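Putative creatinine amidohydrolase (Bacteroides fragilis, PDB 3LUB) probably hydrolyses carbon-nitrogen bonds of linear amides, as a zinc-dependent member of the creatininase superfamily. Local coordinates at residues F[44-55]-F[67-75]. Sequence-based numbering, arbitrary orientation.
Sequences CILPHDIAVEAA and MVMPPVPFG
Val-68 packs its two methyls against one side of helix 42-62, over residues 44-55. CG2 fits among Ala-51, Val-52 and Ala-55. It lies 4.0 Å from Ala-51 CB and 3.9 Å from Val-52 CG2. The side chains of Val-52 and Val-68 meet at about a right angle. The other methyl, CG1, stands anti to the backbone N (chi1 -176°), which turns it to the imidazole of His-48, where it comes 3.9 Å from CD2. Further along, Pro-71 CB rests on Cys-44 CB at 3.7 Å. The sulfur of Cys-44 reaches past it to Pro-73, with SG 3.4 Å from Pro-73 CA, and also lies near the carbonyl of Val-72. No hydrogen bond joins the two segments, so apolar packing carries the contact.

In the fold, the contact joins the helix of a beta-alpha-beta unit to its second strand and to the loop that follows. Strand 23-28 leads into helix 42-62, which leads into strand 66-68, an outermost strand of the chain's parallel sheet. Ala-51 also touches Ile-25 of the neighbouring strand. The Cys-44 end of the contact is nearest the zinc site: the preceding residue, Asp-43, binds both zinc ions, and a zinc ion is about 9 Å from the Cys-44 side chain.

The hydrogen bonds of His-48 stay within the helix or go outside the contact. Val-52 CG2 sits over one face of its ring, offset toward the rim. ND1 gives a nearly straight hydrogen bond to Asp-49 OD1 (3.1 Å, 170°), with the oxygen in the ring plane. NE2 is bonded to Asp-7, so both ring nitrogens have carboxylate partners, which hold the ring's rotation and would probably favour a protonated, positively charged ring. Met-69 O lies near the ring plane at its edge, a loose 4.2 Å from His-48 CD2.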
ATOM      1  N   CYS F  44      24.132 -12.723   6.790  1.00 18.63           N
ATOM      2  CA  CYS F  44      23.906 -13.351   5.489  1.00 19.65           C
ATOM      3  C   CYS F  44      24.866 -14.521   5.260  1.00 19.36           C
ATOM      4  O   CYS F  44      24.472 -15.585   4.782  1.00 18.47           O
ATOM      5  CB  CYS F  44      24.158 -12.353   4.349  1.00 21.95           C
ATOM      6  SG  CYS F  44      22.931 -10.998   4.107  1.00 21.68           S
ATOM      7  N   ILE F  45      26.134 -14.279   5.562  1.00 18.32           N
ATOM      8  CA  ILE F  45      27.207 -15.226   5.308  1.00 18.51           C
ATOM      9  C   ILE F  45      27.019 -16.530   6.072  1.00 19.65           C
ATOM     10  O   ILE F  45      27.132 -17.593   5.489  1.00 20.38           O
ATOM     11  CB  ILE F  45      28.580 -14.645   5.685  1.00 17.24           C
ATOM     12  CG1 ILE F  45      28.958 -13.491   4.744  1.00 20.92           C
ATOM     13  CG2 ILE F  45      29.634 -15.717   5.654  1.00 17.98           C
ATOM     14  CD1 ILE F  45      30.037 -12.536   5.237  1.00 16.29           C
ATOM     15  N   LEU F  46      26.742 -16.446   7.370  1.00 18.95           N
ATOM     16  CA  LEU F  46      26.652 -17.631   8.209  1.00 18.85           C
ATOM     17  C   LEU F  46      25.530 -18.589   7.822  1.00 18.41           C
ATOM     18  O   LEU F  46      25.795 -19.783   7.633  1.00 18.72           O
ATOM     19  CB  LEU F  46      26.558 -17.241   9.678  1.00 18.91           C
ATOM     20  CG  LEU F  46      27.852 -16.599  10.190  1.00 18.95           C
ATOM     21  CD1 LEU F  46      27.866 -16.519  11.743  1.00 18.91           C
ATOM     22  CD2 LEU F  46      29.058 -17.368   9.636  1.00 14.58           C
ATOM     23  N   PRO F  47      24.276 -18.097   7.678  1.00 19.00           N
ATOM     24  CA  PRO F  47      23.241 -19.043   7.186  1.00 18.47           C
ATOM     25  C   PRO F  47      23.440 -19.577   5.784  1.00 18.43           C
ATOM     26  O   PRO F  47      23.035 -20.675   5.498  1.00 20.27           O
ATOM     27  CB  PRO F  47      21.948 -18.215   7.265  1.00 20.09           C
ATOM     28  CG  PRO F  47      22.368 -16.797   7.378  1.00 16.21           C
ATOM     29  CD  PRO F  47      23.687 -16.794   8.045  1.00 17.23           C
ATOM     30  N   HIS F  48      24.038 -18.781   4.895  1.00 19.96           N
ATOM     31  CA  HIS F  48      24.343 -19.273   3.553  1.00 21.17           C
ATOM     32  C   HIS F  48      25.303 -20.478   3.647  1.00 19.56           C
ATOM     33  O   HIS F  48      25.044 -21.544   3.088  1.00 19.00           O
ATOM     34  CB  HIS F  48      24.984 -18.183   2.687  1.00 20.12           C
ATOM     35  CG  HIS F  48      25.426 -18.692   1.354  1.00 20.25           C
ATOM     36  ND1 HIS F  48      26.701 -19.158   1.117  1.00 25.86           N
ATOM     37  CD2 HIS F  48      24.739 -18.873   0.205  1.00 20.48           C
ATOM     38  CE1 HIS F  48      26.792 -19.568  -0.134  1.00 24.77           C
ATOM     39  NE2 HIS F  48      25.610 -19.422  -0.705  1.00 27.39           N
ATOM     40  N   ASP F  49      26.410 -20.292   4.355  1.00 20.58           N
ATOM     41  CA  ASP F  49      27.423 -21.370   4.506  1.00 21.09           C
ATOM     42  C   ASP F  49      26.885 -22.621   5.222  1.00 20.50           C
ATOM     43  O   ASP F  49      27.094 -23.758   4.757  1.00 21.78           O
ATOM     44  CB  ASP F  49      28.668 -20.814   5.193  1.00 20.72           C
ATOM     45  CG  ASP F  49      29.449 -19.857   4.297  1.00 24.84           C
ATOM     46  OD1 ASP F  49      28.993 -19.594   3.145  1.00 29.63           O
ATOM     47  OD2 ASP F  49      30.497 -19.336   4.752  1.00 27.75           O
ATOM     48  N   ILE F  50      26.130 -22.437   6.311  1.00 20.09           N
ATOM     49  CA  ILE F  50      25.450 -23.563   6.972  1.00 18.71           C
ATOM     50  C   ILE F  50      24.488 -24.290   6.030  1.00 19.54           C
ATOM     51  O   ILE F  50      24.494 -25.524   5.939  1.00 20.34           O
ATOM     52  CB  ILE F  50      24.702 -23.114   8.250  1.00 20.59           C
ATOM     53  CG1 ILE F  50      25.723 -22.657   9.312  1.00 20.43           C
ATOM     54  CG2 ILE F  50      23.772 -24.222   8.766  1.00 19.73           C
ATOM     55  CD1 ILE F  50      25.145 -21.845  10.413  1.00 17.81           C
ATOM     56  N   ALA F  51      23.655 -23.542   5.323  1.00 19.75           N
ATOM     57  CA  ALA F  51      22.632 -24.146   4.454  1.00 19.08           C
ATOM     58  C   ALA F  51      23.238 -24.911   3.295  1.00 18.96           C
ATOM     59  O   ALA F  51      22.745 -25.986   2.925  1.00 20.19           O
ATOM     60  CB  ALA F  51      21.632 -23.074   3.956  1.00 16.79           C
ATOM     61  N   VAL F  52      24.304 -24.382   2.707  1.00 19.74           N
ATOM     62  CA  VAL F  52      25.026 -25.097   1.621  1.00 20.72           C
ATOM     63  C   VAL F  52      25.623 -26.412   2.154  1.00 20.86           C
ATOM     64  O   VAL F  52      25.455 -27.480   1.534  1.00 21.11           O
ATOM     65  CB  VAL F  52      26.090 -24.193   0.942  1.00 21.63           C
ATOM     66  CG1 VAL F  52      27.085 -25.007   0.071  1.00 21.87           C
ATOM     67  CG2 VAL F  52      25.404 -23.171   0.099  1.00 16.84           C
ATOM     68  N   GLU F  53      26.251 -26.349   3.325  1.00 21.28           N
ATOM     69  CA  GLU F  53      26.790 -27.551   3.964  1.00 23.55           C
ATOM     70  C   GLU F  53      25.689 -28.593   4.234  1.00 21.51           C
ATOM     71  O   GLU F  53      25.894 -29.742   4.009  1.00 22.71           O
ATOM     72  CB  GLU F  53      27.475 -27.212   5.277  1.00 22.69           C
ATOM     73  CG  GLU F  53      28.982 -27.237   5.282  1.00 33.88           C
ATOM     74  CD  GLU F  53      29.543 -27.581   6.660  1.00 31.07           C
ATOM     75  OE1 GLU F  53      29.595 -28.794   6.971  1.00 42.54           O
ATOM     76  OE2 GLU F  53      29.905 -26.660   7.436  1.00 35.09           O
ATOM     77  N   ALA F  54      24.529 -28.167   4.721  1.00 21.00           N
ATOM     78  CA  ALA F  54      23.431 -29.097   4.997  1.00 19.21           C
ATOM     79  C   ALA F  54      22.831 -29.639   3.707  1.00 20.15           C
ATOM     80  O   ALA F  54      22.412 -30.805   3.666  1.00 20.64           O
ATOM     81  CB  ALA F  54      22.362 -28.461   5.872  1.00 17.80           C
ATOM     82  N   ALA F  55      22.760 -28.805   2.671  1.00 20.10           N
ATOM     83  CA  ALA F  55      22.293 -29.233   1.341  1.00 21.23           C
ATOM     84  C   ALA F  55      23.205 -30.322   0.767  1.00 20.80           C
ATOM     85  O   ALA F  55      22.744 -31.319   0.202  1.00 22.40           O
ATOM     86  CB  ALA F  55      22.199 -27.984   0.336  1.00 21.24           C
HETATM   87  N   MSE F  67      18.155 -26.282  -3.286  1.00 20.92           N
HETATM   88  CA  MSE F  67      18.854 -25.106  -3.790  1.00 19.03           C
HETATM   89  C   MSE F  67      18.948 -24.077  -2.702  1.00 18.71           C
HETATM   90  O   MSE F  67      17.924 -23.658  -2.160  1.00 18.59           O
HETATM   91  CB  MSE F  67      18.095 -24.500  -4.963  1.00 20.56           C
HETATM   92  CG  MSE F  67      18.813 -23.328  -5.650  1.00 20.05           C
HETATM   93 SE   MSE F  67      20.705 -23.630  -6.055  0.75 22.25          SE
HETATM   94  CE  MSE F  67      20.629 -24.112  -7.970  1.00 18.05           C
ATOM     95  N   VAL F  68      20.154 -23.584  -2.453  1.00 18.84           N
ATOM     96  CA  VAL F  68      20.337 -22.426  -1.593  1.00 17.74           C
ATOM     97  C   VAL F  68      20.371 -21.136  -2.405  1.00 19.08           C
ATOM     98  O   VAL F  68      21.257 -20.924  -3.236  1.00 18.83           O
ATOM     99  CB  VAL F  68      21.581 -22.555  -0.720  1.00 19.03           C
ATOM    100  CG1 VAL F  68      21.697 -21.342   0.274  1.00 18.29           C
ATOM    101  CG2 VAL F  68      21.552 -23.866   0.021  1.00 17.91           C
HETATM  102  N   MSE F  69      19.369 -20.294  -2.164  1.00 18.27           N
HETATM  103  CA  MSE F  69      19.233 -19.048  -2.846  1.00 18.34           C
HETATM  104  C   MSE F  69      20.250 -17.967  -2.341  1.00 19.18           C
HETATM  105  O   MSE F  69      20.920 -18.140  -1.310  1.00 19.05           O
HETATM  106  CB  MSE F  69      17.796 -18.533  -2.700  1.00 19.60           C
HETATM  107  CG  MSE F  69      16.712 -19.451  -3.209  1.00 18.22           C
HETATM  108 SE   MSE F  69      16.713 -19.686  -5.141  0.75 17.40          SE
HETATM  109  CE  MSE F  69      16.264 -17.740  -5.730  1.00 16.96           C
ATOM    110  N   PRO F  70      20.408 -16.879  -3.112  1.00 19.36           N
ATOM    111  CA  PRO F  70      21.255 -15.813  -2.591  1.00 21.59           C
ATOM    112  C   PRO F  70      20.700 -15.238  -1.281  1.00 21.78           C
ATOM    113  O   PRO F  70      19.496 -15.043  -1.144  1.00 20.62           O
ATOM    114  CB  PRO F  70      21.243 -14.781  -3.723  1.00 22.09           C
ATOM    115  CG  PRO F  70      20.914 -15.572  -4.940  1.00 20.85           C
ATOM    116  CD  PRO F  70      19.896 -16.548  -4.457  1.00 17.75           C
ATOM    117  N   PRO F  71      21.571 -14.976  -0.317  1.00 22.51           N
ATOM    118  CA  PRO F  71      21.056 -14.378   0.930  1.00 22.16           C
ATOM    119  C   PRO F  71      20.366 -12.988   0.786  1.00 21.71           C
ATOM    120  O   PRO F  71      20.785 -12.167  -0.013  1.00 22.89           O
ATOM    121  CB  PRO F  71      22.282 -14.312   1.834  1.00 21.81           C
ATOM    122  CG  PRO F  71      23.416 -14.758   1.058  1.00 22.11           C
ATOM    123  CD  PRO F  71      23.020 -15.199  -0.285  1.00 23.20           C
ATOM    124  N   VAL F  72      19.318 -12.738   1.574  1.00 21.01           N
ATOM    125  CA  VAL F  72      18.640 -11.465   1.532  1.00 18.16           C
ATOM    126  C   VAL F  72      19.330 -10.582   2.562  1.00 17.48           C
ATOM    127  O   VAL F  72      19.364 -10.918   3.741  1.00 17.90           O
ATOM    128  CB  VAL F  72      17.108 -11.598   1.826  1.00 17.93           C
ATOM    129  CG1 VAL F  72      16.409 -10.304   1.537  1.00 14.12           C
ATOM    130  CG2 VAL F  72      16.490 -12.700   1.034  1.00 14.21           C
ATOM    131  N   PRO F  73      19.904  -9.434   2.142  1.00 17.50           N
ATOM    132  CA  PRO F  73      20.646  -8.661   3.116  1.00 17.71           C
ATOM    133  C   PRO F  73      19.808  -7.575   3.817  1.00 18.07           C
ATOM    134  O   PRO F  73      20.367  -6.569   4.230  1.00 21.25           O
ATOM    135  CB  PRO F  73      21.713  -8.019   2.239  1.00 19.11           C
ATOM    136  CG  PRO F  73      20.970  -7.707   0.974  1.00 20.25           C
ATOM    137  CD  PRO F  73      19.932  -8.791   0.811  1.00 16.91           C
ATOM    138  N   PHE F  74      18.488  -7.764   3.914  1.00 17.64           N
ATOM    139  CA  PHE F  74      17.580  -6.725   4.412  1.00 17.06           C
ATOM    140  C   PHE F  74      16.951  -7.191   5.718  1.00 17.52           C
ATOM    141  O   PHE F  74      15.958  -7.937   5.703  1.00 17.99           O
ATOM    142  CB  PHE F  74      16.520  -6.350   3.363  1.00 16.89           C
ATOM    143  CG  PHE F  74      17.105  -5.765   2.120  1.00 21.58           C
ATOM    144  CD1 PHE F  74      17.682  -4.499   2.144  1.00 22.28           C
ATOM    145  CD2 PHE F  74      17.123  -6.468   0.939  1.00 15.40           C
ATOM    146  CE1 PHE F  74      18.302  -3.985   1.026  1.00 20.55           C
ATOM    147  CE2 PHE F  74      17.731  -5.933  -0.203  1.00 18.87           C
ATOM    148  CZ  PHE F  74      18.327  -4.696  -0.146  1.00 17.23           C
ATOM    149  N   GLY F  75      17.557  -6.725   6.822  1.00 17.73           N
ATOM    150  CA  GLY F  75      17.149  -7.014   8.194  1.00 17.37           C
ATOM    151  C   GLY F  75      16.299  -5.934   8.822  1.00 16.86           C
ATOM    152  O   GLY F  75      16.247  -4.836   8.313  1.00 16.76           O
TER